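Local coordinates for leucine aminopeptidase 1 (Caenorhabditis elegans, PDB 2HB6) that removes N-terminal amino acids, preferably leucine, from peptides as a zinc-dependent M17 aminopeptidase that probably serves in digestion, at the interface of chains A and B. Coordinates in Å, arbitrary orientation; residue numbers count along the deposited sequence, not the author numbering. Chains: chain A/B, Leucine aminopeptidase 1.

The interface of chains A and B. Residues chain A 136-139; chain B 319, 321, 325-327, 419-420.
A:Thr138 meets the carboxylate of B:Asp420 with two donors at once, and the patch is a worked example of how one acidic side chain can anchor a loop of a neighbouring subunit. The backbone N of A:Thr138 gives a nearly straight hydrogen bond to B:Asp420 OD1 (2.8 Å). The hydroxyl OG1 of A:Thr138 donates to B:Asp420 OD2 at 2.5 Å. Both oxygens are approached on their syn sides, slightly out of the carboxylate plane, and the two side chains lie roughly perpendicular. A chi1 of 58° tucks OG1 in beside its own backbone N, so that both point at the same carboxylate.

Within chain B, the N of B:Thr327 reaches B:Asp420 OD2 from above the carboxylate plane (2.9 Å), so this oxygen accepts from both A:Thr138 OG1 and B:Thr327 N. The N of B:Asp420 returns a bond to B:Thr327 OG1, fixing acid and threonine together. An alanine in place of B:Asp420 would probably leave the N and hydroxyl of A:Thr138, and the N of B:Thr327, without their acceptor.

Backbone carbonyls on both sides accept further bonds. B:Thr327 OG1 donates to A:Met136 O (2.7 Å) from well above the carbonyl plane, and A:Lys137, its chain bent at the last torsion (chi4 -69°), brings NZ to B:Ala419 O (2.7 Å).

Apolar contact flanks these bonds: A:Met136 and B:Ile319 run antiparallel alongside each other, where A:Met136 CE lies 3.8 Å from B:Ile319 CG2, and the methyls of A:Thr138 and B:Thr327 touch.

This patch, part of a larger interface, joins a loop of chain A to strand 327-329 and the 419-420 loop of chain B, and is likely to help hold together the six-subunit assembly.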
# COMPACT_ATOMS: atom_id res chain seq x y z
N MET A 136 -16.80 23.52 -21.08
CA MET A 136 -18.21 23.12 -21.10
C MET A 136 -18.97 23.71 -19.93
O MET A 136 -20.01 23.18 -19.52
CB MET A 136 -18.33 21.59 -21.13
CG MET A 136 -18.07 21.05 -22.53
SD MET A 136 -18.05 19.26 -22.61
CE MET A 136 -19.81 18.89 -22.50
N LYS A 137 -18.46 24.82 -19.41
CA LYS A 137 -19.20 25.58 -18.43
C LYS A 137 -20.46 26.13 -19.10
O LYS A 137 -20.44 26.47 -20.28
CB LYS A 137 -18.33 26.70 -17.86
CG LYS A 137 -17.36 26.18 -16.78
CD LYS A 137 -16.59 27.29 -16.13
CE LYS A 137 -15.58 26.71 -15.15
NZ LYS A 137 -16.27 26.11 -13.95
N THR A 138 -21.56 26.20 -18.36
CA THR A 138 -22.84 26.57 -18.96
C THR A 138 -23.21 27.99 -18.61
O THR A 138 -24.30 28.44 -18.95
CB THR A 138 -23.99 25.64 -18.51
OG1 THR A 138 -24.10 25.69 -17.08
CG2 THR A 138 -23.72 24.20 -18.97
N SER A 139 -22.31 28.69 -17.92
CA SER A 139 -22.40 30.14 -17.80
C SER A 139 -21.00 30.75 -17.86
O SER A 139 -19.99 30.07 -17.64
CB SER A 139 -23.08 30.53 -16.49
OG SER A 139 -22.24 30.19 -15.40
N ILE B 319 -17.17 14.48 -19.28
CA ILE B 319 -18.08 15.54 -18.84
C ILE B 319 -19.46 15.20 -19.37
O ILE B 319 -19.64 14.93 -20.57
CB ILE B 319 -17.62 16.93 -19.36
CG1 ILE B 319 -16.23 17.27 -18.79
CG2 ILE B 319 -18.64 18.03 -18.96
CD1 ILE B 319 -15.60 18.56 -19.41
N LYS B 321 -23.88 16.20 -19.19
CA LYS B 321 -24.88 17.21 -18.88
C LYS B 321 -26.01 16.58 -18.08
O LYS B 321 -26.59 15.59 -18.52
CB LYS B 321 -25.40 17.84 -20.18
CG LYS B 321 -26.32 19.04 -19.94
CD LYS B 321 -26.91 19.54 -21.25
CE LYS B 321 -26.90 21.06 -21.31
NZ LYS B 321 -25.55 21.64 -21.61
N GLY B 325 -29.37 20.76 -16.61
CA GLY B 325 -28.72 21.56 -17.65
C GLY B 325 -27.27 21.91 -17.32
O GLY B 325 -26.54 22.38 -18.19
N LYS B 326 -26.86 21.71 -16.07
CA LYS B 326 -25.47 21.98 -15.66
C LYS B 326 -24.55 20.82 -16.06
O LYS B 326 -24.99 19.68 -16.16
CB LYS B 326 -25.39 22.23 -14.15
CG LYS B 326 -25.97 23.59 -13.72
CD LYS B 326 -25.99 23.75 -12.21
CE LYS B 326 -26.64 25.09 -11.82
NZ LYS B 326 -25.94 26.22 -12.49
N THR B 327 -23.27 21.12 -16.25
CA THR B 327 -22.30 20.08 -16.63
C THR B 327 -21.47 19.63 -15.44
O THR B 327 -21.16 20.41 -14.54
CB THR B 327 -21.36 20.54 -17.75
OG1 THR B 327 -20.74 21.78 -17.35
CG2 THR B 327 -22.13 20.72 -19.09
N ALA B 419 -15.88 22.33 -16.57
CA ALA B 419 -17.32 22.06 -16.42
C ALA B 419 -17.83 22.89 -15.26
O ALA B 419 -17.05 23.56 -14.58
CB ALA B 419 -17.56 20.58 -16.17
N ASP B 420 -19.13 22.83 -15.01
CA ASP B 420 -19.72 23.64 -13.95
C ASP B 420 -19.20 23.19 -12.59
O ASP B 420 -19.10 24.00 -11.69
CB ASP B 420 -21.24 23.60 -14.01
CG ASP B 420 -21.80 24.33 -15.22
OD1 ASP B 420 -21.17 25.30 -15.69
OD2 ASP B 420 -22.87 23.95 -15.70